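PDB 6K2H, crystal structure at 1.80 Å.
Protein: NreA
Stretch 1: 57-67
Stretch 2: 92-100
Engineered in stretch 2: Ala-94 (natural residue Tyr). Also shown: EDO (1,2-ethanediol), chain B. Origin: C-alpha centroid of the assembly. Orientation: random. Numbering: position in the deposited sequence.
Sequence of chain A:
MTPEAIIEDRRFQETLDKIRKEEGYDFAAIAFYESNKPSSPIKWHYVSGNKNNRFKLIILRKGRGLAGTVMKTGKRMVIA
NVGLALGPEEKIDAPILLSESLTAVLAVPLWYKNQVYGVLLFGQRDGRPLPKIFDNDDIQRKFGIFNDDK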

ATOM      1  N   LEU A  57      10.622  -9.261  -1.608  1.00 30.25           N
ATOM      2  CA  LEU A  57      10.369 -10.715  -1.541  1.00 32.90           C
ATOM      3  C   LEU A  57       8.865 -11.034  -1.563  1.00 34.20           C
ATOM      4  O   LEU A  57       8.460 -12.174  -1.727  1.00 31.31           O
ATOM      5  N   ILE A  58       8.020 -10.009  -1.472  1.00 27.12           N
ATOM      6  CA  ILE A  58       6.591 -10.253  -1.310  1.00 25.12           C
ATOM      7  C   ILE A  58       5.932 -10.483  -2.667  1.00 27.05           C
ATOM      8  O   ILE A  58       6.091  -9.650  -3.626  1.00 26.07           O
ATOM      9  N   ILE A  59       5.176 -11.583  -2.764  1.00 27.29           N
ATOM     10  CA  ILE A  59       4.475 -11.908  -3.998  1.00 29.06           C
ATOM     11  C   ILE A  59       3.023 -12.039  -3.694  1.00 33.70           C
ATOM     12  O   ILE A  59       2.606 -12.954  -2.979  1.00 34.07           O
ATOM     13  N   LEU A  60       2.194 -11.156  -4.244  1.00 31.55           N
ATOM     14  CA  LEU A  60       0.756 -11.213  -3.932  1.00 33.01           C
ATOM     15  C   LEU A  60      -0.130 -11.591  -5.088  1.00 36.13           C
ATOM     16  O   LEU A  60       0.217 -11.379  -6.201  1.00 30.17           O
ATOM     17  N   ARG A  61      -1.337 -12.079  -4.799  1.00 43.99           N
ATOM     18  CA  ARG A  61      -2.304 -12.418  -5.871  1.00 42.94           C
ATOM     19  C   ARG A  61      -3.548 -11.595  -5.698  1.00 45.79           C
ATOM     20  O   ARG A  61      -3.861 -11.129  -4.590  1.00 41.07           O
ATOM     21  N   LYS A  62      -4.283 -11.433  -6.800  1.00 44.78           N
ATOM     22  CA  LYS A  62      -5.613 -10.825  -6.775  1.00 46.38           C
ATOM     23  C   LYS A  62      -6.351 -11.422  -5.582  1.00 43.02           C
ATOM     24  O   LYS A  62      -6.296 -12.646  -5.377  1.00 40.04           O
ATOM     25  N   GLY A  63      -6.995 -10.574  -4.805  1.00 43.22           N
ATOM     26  CA  GLY A  63      -7.682 -10.974  -3.558  1.00 49.46           C
ATOM     27  C   GLY A  63      -6.855 -11.196  -2.297  1.00 43.99           C
ATOM     28  O   GLY A  63      -7.422 -11.327  -1.217  1.00 58.84           O
ATOM     29  N   ARG A  64      -5.531 -11.272  -2.424  1.00 52.63           N
ATOM     30  CA  ARG A  64      -4.654 -11.535  -1.276  1.00 53.11           C
ATOM     31  C   ARG A  64      -3.995 -10.250  -0.766  1.00 44.38           C
ATOM     32  O   ARG A  64      -3.390  -9.502  -1.558  1.00 36.72           O
ATOM     33  N   GLY A  65      -4.060 -10.068   0.554  1.00 35.71           N
ATOM     34  CA  GLY A  65      -3.379  -8.992   1.258  1.00 38.94           C
ATOM     35  C   GLY A  65      -4.064  -7.663   1.055  1.00 37.23           C
ATOM     36  O   GLY A  65      -5.171  -7.576   0.515  1.00 33.98           O
ATOM     37  N   LEU A  66      -3.376  -6.612   1.439  1.00 33.05           N
ATOM     38  CA  LEU A  66      -3.922  -5.311   1.235  1.00 32.09           C
ATOM     39  C   LEU A  66      -3.996  -4.974  -0.248  1.00 29.64           C
ATOM     40  O   LEU A  66      -5.010  -4.482  -0.697  1.00 32.95           O
ATOM     41  N   ALA A  67      -2.897  -5.144  -0.961  1.00 25.08           N
ATOM     42  CA  ALA A  67      -2.871  -4.751  -2.372  1.00 26.62           C
ATOM     43  C   ALA A  67      -3.850  -5.630  -3.178  1.00 26.28           C
ATOM     44  O   ALA A  67      -4.624  -5.144  -4.025  1.00 27.06           O
ATOM     45  N   ILE A  92       0.405 -12.050   8.476  1.00 29.18           N
ATOM     46  CA  ILE A  92       1.023 -12.797   7.448  1.00 30.21           C
ATOM     47  C   ILE A  92       0.256 -12.720   6.104  1.00 28.44           C
ATOM     48  O   ILE A  92       0.893 -12.831   5.084  1.00 27.92           O
ATOM     49  N   ASP A  93      -1.060 -12.496   6.084  1.00 30.34           N
ATOM     50  CA  ASP A  93      -1.849 -12.283   4.845  1.00 32.36           C
ATOM     51  C   ASP A  93      -1.452 -11.003   4.121  1.00 30.52           C
ATOM     52  O   ASP A  93      -1.564 -10.928   2.903  1.00 32.88           O
ATOM     53  N   ALA A  94      -0.951 -10.010   4.860  1.00 22.66           N
ATOM     54  CA  ALA A  94      -0.594  -8.726   4.268  1.00 24.23           C
ATOM     55  C   ALA A  94       0.870  -8.446   4.665  1.00 21.81           C
ATOM     56  O   ALA A  94       1.080  -7.660   5.566  1.00 22.24           O
ATOM     57  N   PRO A  95       1.808  -9.193   4.089  1.00 23.94           N
ATOM     58  CA  PRO A  95       3.157  -9.272   4.601  1.00 25.42           C
ATOM     59  C   PRO A  95       3.901  -7.946   4.701  1.00 22.24           C
ATOM     60  O   PRO A  95       4.828  -7.850   5.486  1.00 21.38           O
ATOM     61  N   ILE A  96       3.526  -6.937   3.932  1.00 21.42           N
ATOM     62  CA  ILE A  96       4.217  -5.628   4.135  1.00 21.01           C
ATOM     63  C   ILE A  96       4.035  -5.114   5.554  1.00 19.23           C
ATOM     64  O   ILE A  96       4.872  -4.434   6.129  1.00 18.87           O
ATOM     65  N   LEU A  97       2.911  -5.441   6.212  1.00 19.32           N
ATOM     66  CA  LEU A  97       2.798  -5.097   7.627  1.00 18.52           C
ATOM     67  C   LEU A  97       3.881  -5.694   8.563  1.00 18.53           C
ATOM     68  O   LEU A  97       4.252  -5.081   9.500  1.00 19.22           O
ATOM     69  N   LEU A  98       4.352  -6.886   8.252  1.00 18.30           N
ATOM     70  CA  LEU A  98       5.426  -7.524   8.993  1.00 19.05           C
ATOM     71  C   LEU A  98       6.791  -6.907   8.660  1.00 19.04           C
ATOM     72  O   LEU A  98       7.516  -6.582   9.546  1.00 21.50           O
ATOM     73  N   SER A  99       7.123  -6.793   7.394  1.00 21.33           N
ATOM     74  CA  SER A  99       8.480  -6.379   7.002  1.00 21.23           C
ATOM     75  C   SER A  99       8.713  -4.925   7.370  1.00 22.56           C
ATOM     76  O   SER A  99       9.838  -4.570   7.714  1.00 22.79           O
ATOM     77  N   GLU A 100       7.643  -4.096   7.419  1.00 19.09           N
ATOM     78  CA  GLU A 100       7.802  -2.679   7.744  1.00 19.87           C
ATOM     79  C   GLU A 100       7.197  -2.283   9.102  1.00 18.85           C
ATOM     80  O   GLU A 100       7.221  -1.139   9.421  1.00 18.90           O
TER

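What holds the polar edge of this contact together? Asp-93 does most of the work through one carboxylate oxygen. Its CA-to-CB bond points sideways, but with chi1 in t the carboxylate comes nearer to stretch 1, and Asp-93 OD1 accepts a hydrogen bond from the backbone N of Gly-65 at 3.3 Å, with an N-H...acceptor angle of 143°. The same Asp-93 OD1 lies 3.3 Å from Arg-64 NH1 and makes a salt bridge with it. Arg-64 also starts sideways and then curls, chi1, chi2 and chi3 all in m, so that its guanidinium approaches the acid; it is exposed and poorly ordered, so the position of its guanidinium is less certain. Arg-64 is the last residue of a type II turn that begins at Arg-61, closed by Arg-64 N donating to Arg-61 O at 2.7 Å.

Why can the two backbones come so close at Gly-65? Gly-65 CA is 4.1 Å from Ala-94 CA and 3.1 Å from Asp-93 O, a spacing that leaves no room for a side chain. A CB built on Gly-65 would sit 2.9 Å from Asp-93 O, a clash, and 2.6 Å from O2 of the bound ethanediol (EDO), another clash. The positive phi of 75° favours glycine as well.

What satisfies the backbone amides that face the space between the stretches? A 1,2-ethanediol molecule, probably from the crystallisation liquor, bridges them. EDO O2 accepts from Ala-67 N at 3.0 Å with a good angle of 165°, and from Leu-66 N at 2.7 Å, where the angle of 118° makes the bond weak. EDO O1 accepts from Ile-96 N in a very short bond of 2.5 Å. The diol thus gives acceptors to amides of both stretches: Leu-66 and Ala-67 in one, Ile-96 in the other. Further along stretch 2 the backbone serves itself: Leu-97 N donates to Ala-94 O at 2.9 Å, Ser-99 N to Pro-95 O at 3.2 Å, and Glu-100 N to Ile-96 O at 3.1 Å.

Which side chains fill the apolar part? Ile-58 points toward stretch 2 with chi1 m and chi2 t, placing Ile-58 CG2 3.9 Å from Pro-95 CG and CD1 4.1 Å from CD1 of Ile-96 (chi1 t, chi2 p); Ile-58 CD1 also lies 4.0 Å from Ser-99 OG, a contact without a hydrogen bond. Leu-60, likewise m and t, also points toward stretch 2, and its CD2 lies 4.1 Å from Pro-95 CD, while Leu-60 CD1 lies 3.4 Å from EDO O2. Leu-66, with chi1 m and chi2 t, leaves the backbone sideways, but its end comes nearer: Leu-66 CG is 3.9 Å from Ala-94 CB, and CD1 lies 4.2 Å from Ile-96 CG2 and 4.1 Å from CD2 of Leu-97 (m, t). Ala-94 is an engineered replacement for tyrosine; its small CB meets Leu-66, and Ala-94 CA is 3.4 Å from EDO C2.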

ATOM      1  CB  LEU A  57      11.010 -11.261  -0.263  1.00 38.85           C
ATOM      2  CG  LEU A  57      12.490 -10.848  -0.136  1.00 44.29           C
ATOM      3  CD1 LEU A  57      13.061 -11.410   1.146  1.00 46.46           C
ATOM      4  CD2 LEU A  57      13.313 -11.266  -1.363  1.00 48.35           C
ATOM      5  CB  ILE A  58       5.949  -9.037  -0.604  1.00 25.28           C
ATOM      6  CG1 ILE A  58       6.519  -8.945   0.840  1.00 26.79           C
ATOM      7  CG2 ILE A  58       4.413  -9.110  -0.615  1.00 25.37           C
ATOM      8  CD1 ILE A  58       6.196  -7.642   1.563  1.00 27.24           C
ATOM      9  CB  ILE A  59       5.012 -13.237  -4.612  1.00 37.79           C
ATOM     10  CG1 ILE A  59       6.495 -13.126  -4.931  1.00 39.92           C
ATOM     11  CG2 ILE A  59       4.282 -13.580  -5.921  1.00 37.57           C
ATOM     12  CD1 ILE A  59       7.180 -14.465  -5.120  1.00 46.07           C
ATOM     13  CB  LEU A  60       0.270  -9.884  -3.422  1.00 31.49           C
ATOM     14  CG  LEU A  60       0.984  -9.337  -2.184  1.00 35.51           C
ATOM     15  CD1 LEU A  60       0.718  -7.843  -2.111  1.00 34.89           C
ATOM     16  CD2 LEU A  60       0.543 -10.147  -0.976  1.00 34.83           C
ATOM     17  CB  ARG A  61      -2.664 -13.905  -5.843  1.00 52.67           C
ATOM     18  CG  ARG A  61      -1.976 -14.772  -6.897  1.00 58.60           C
ATOM     19  CD  ARG A  61      -0.473 -14.679  -6.814  1.00 61.37           C
ATOM     20  NE  ARG A  61       0.242 -15.698  -7.584  1.00 61.05           N
ATOM     21  CZ  ARG A  61       0.364 -15.736  -8.914  1.00 62.57           C
ATOM     22  NH1 ARG A  61       1.078 -16.715  -9.462  1.00 67.40           N
ATOM     23  NH2 ARG A  61      -0.206 -14.824  -9.712  1.00 55.23           N
ATOM     24  CB  LYS A  62      -6.394 -11.107  -8.101  1.00 50.63           C
ATOM     25  CG  LYS A  62      -7.588 -10.163  -8.375  1.00 51.69           C
ATOM     26  CD  LYS A  62      -7.229  -9.059  -9.380  1.00 57.52           C
ATOM     27  CE  LYS A  62      -8.373  -8.119  -9.832  1.00 48.72           C
ATOM     28  NZ  LYS A  62      -7.974  -7.237 -10.988  1.00 40.55           N
ATOM     29  CB  ARG A  64      -3.565 -12.534  -1.645  1.00 56.55           C
ATOM     30  CG  ARG A  64      -4.010 -13.705  -2.534  1.00 71.07           C
ATOM     31  CD  ARG A  64      -5.276 -14.425  -2.064  1.00 75.08           C
ATOM     32  NE  ARG A  64      -5.318 -14.521  -0.605  1.00 77.96           N
ATOM     33  CZ  ARG A  64      -6.417 -14.598   0.147  1.00 84.94           C
ATOM     34  NH1 ARG A  64      -6.275 -14.667   1.467  1.00 88.45           N
ATOM     35  NH2 ARG A  64      -7.643 -14.622  -0.383  1.00 84.22           N
ATOM     36  CB  LEU A  66      -3.101  -4.227   1.897  1.00 27.89           C
ATOM     37  CG  LEU A  66      -3.017  -4.403   3.429  1.00 33.44           C
ATOM     38  CD1 LEU A  66      -1.791  -3.720   3.947  1.00 31.98           C
ATOM     39  CD2 LEU A  66      -4.239  -3.816   4.058  1.00 36.01           C
ATOM     40  CB  ALA A  67      -1.483  -4.851  -2.937  1.00 27.39           C
ATOM     41  CB  ILE A  92       1.362 -14.229   7.958  1.00 33.97           C
ATOM     42  CG1 ILE A  92       2.545 -14.808   7.228  1.00 36.46           C
ATOM     43  CG2 ILE A  92       0.160 -15.117   7.845  1.00 35.90           C
ATOM     44  CD1 ILE A  92       3.038 -16.122   7.827  1.00 40.10           C
ATOM     45  CB  ASP A  93      -3.385 -12.216   5.131  1.00 44.07           C
ATOM     46  CG  ASP A  93      -4.223 -11.582   3.948  1.00 57.44           C
ATOM     47  OD1 ASP A  93      -4.486 -12.279   2.929  1.00 59.99           O
ATOM     48  OD2 ASP A  93      -4.640 -10.380   4.041  1.00 68.53           O
ATOM     49  CB  ALA A  94      -1.517  -7.665   4.863  1.00 23.59           C
ATOM     50  CB  PRO A  95       3.890 -10.215   3.656  1.00 27.36           C
ATOM     51  CG  PRO A  95       2.963 -10.618   2.635  1.00 30.23           C
ATOM     52  CD  PRO A  95       1.593 -10.152   2.992  1.00 28.07           C
ATOM     53  CB  ILE A  96       3.743  -4.602   3.073  1.00 22.65           C
ATOM     54  CG1 ILE A  96       4.634  -3.384   3.033  1.00 25.99           C
ATOM     55  CG2 ILE A  96       2.312  -4.159   3.336  1.00 25.40           C
ATOM     56  CD1 ILE A  96       5.961  -3.658   2.491  1.00 28.12           C
ATOM     57  CB  LEU A  97       1.441  -5.589   8.171  1.00 18.75           C
ATOM     58  CG  LEU A  97       0.201  -5.099   7.500  1.00 21.64           C
ATOM     59  CD1 LEU A  97      -1.011  -5.800   8.126  1.00 23.43           C
ATOM     60  CD2 LEU A  97       0.056  -3.651   7.623  1.00 21.71           C
ATOM     61  CB  LEU A  98       5.505  -9.007   8.680  1.00 20.75           C
ATOM     62  CG  LEU A  98       4.338  -9.860   9.197  1.00 29.09           C
ATOM     63  CD1 LEU A  98       4.587 -11.259   8.652  1.00 31.06           C
ATOM     64  CD2 LEU A  98       4.385  -9.873  10.704  1.00 33.55           C
ATOM     65  CB  SER A  99       8.715  -6.642   5.512  1.00 21.15           C
ATOM     66  OG  SER A  99       8.042  -5.754   4.612  1.00 22.43           O
ATOM     67  CB  GLU A 100       7.227  -1.841   6.604  1.00 20.93           C
ATOM     68  CG  GLU A 100       8.025  -1.893   5.302  1.00 20.41           C
ATOM     69  CD  GLU A 100       9.443  -1.312   5.454  1.00 21.32           C
ATOM     70  OE1 GLU A 100       9.608  -0.392   6.318  1.00 18.96           O
ATOM     71  OE2 GLU A 100      10.347  -1.737   4.697  1.00 21.36           O
TER
HETATM   72  C1  EDO B 201       1.163  -7.084   1.233  1.00 21.81           C
HETATM   73  O1  EDO B 201       2.218  -6.798   1.847  1.00 33.37           O
HETATM   74  C2  EDO B 201       0.013  -6.521   1.739  1.00 25.41           C
HETATM   75  O2  EDO B 201      -0.776  -6.612   0.641  1.00 37.36           O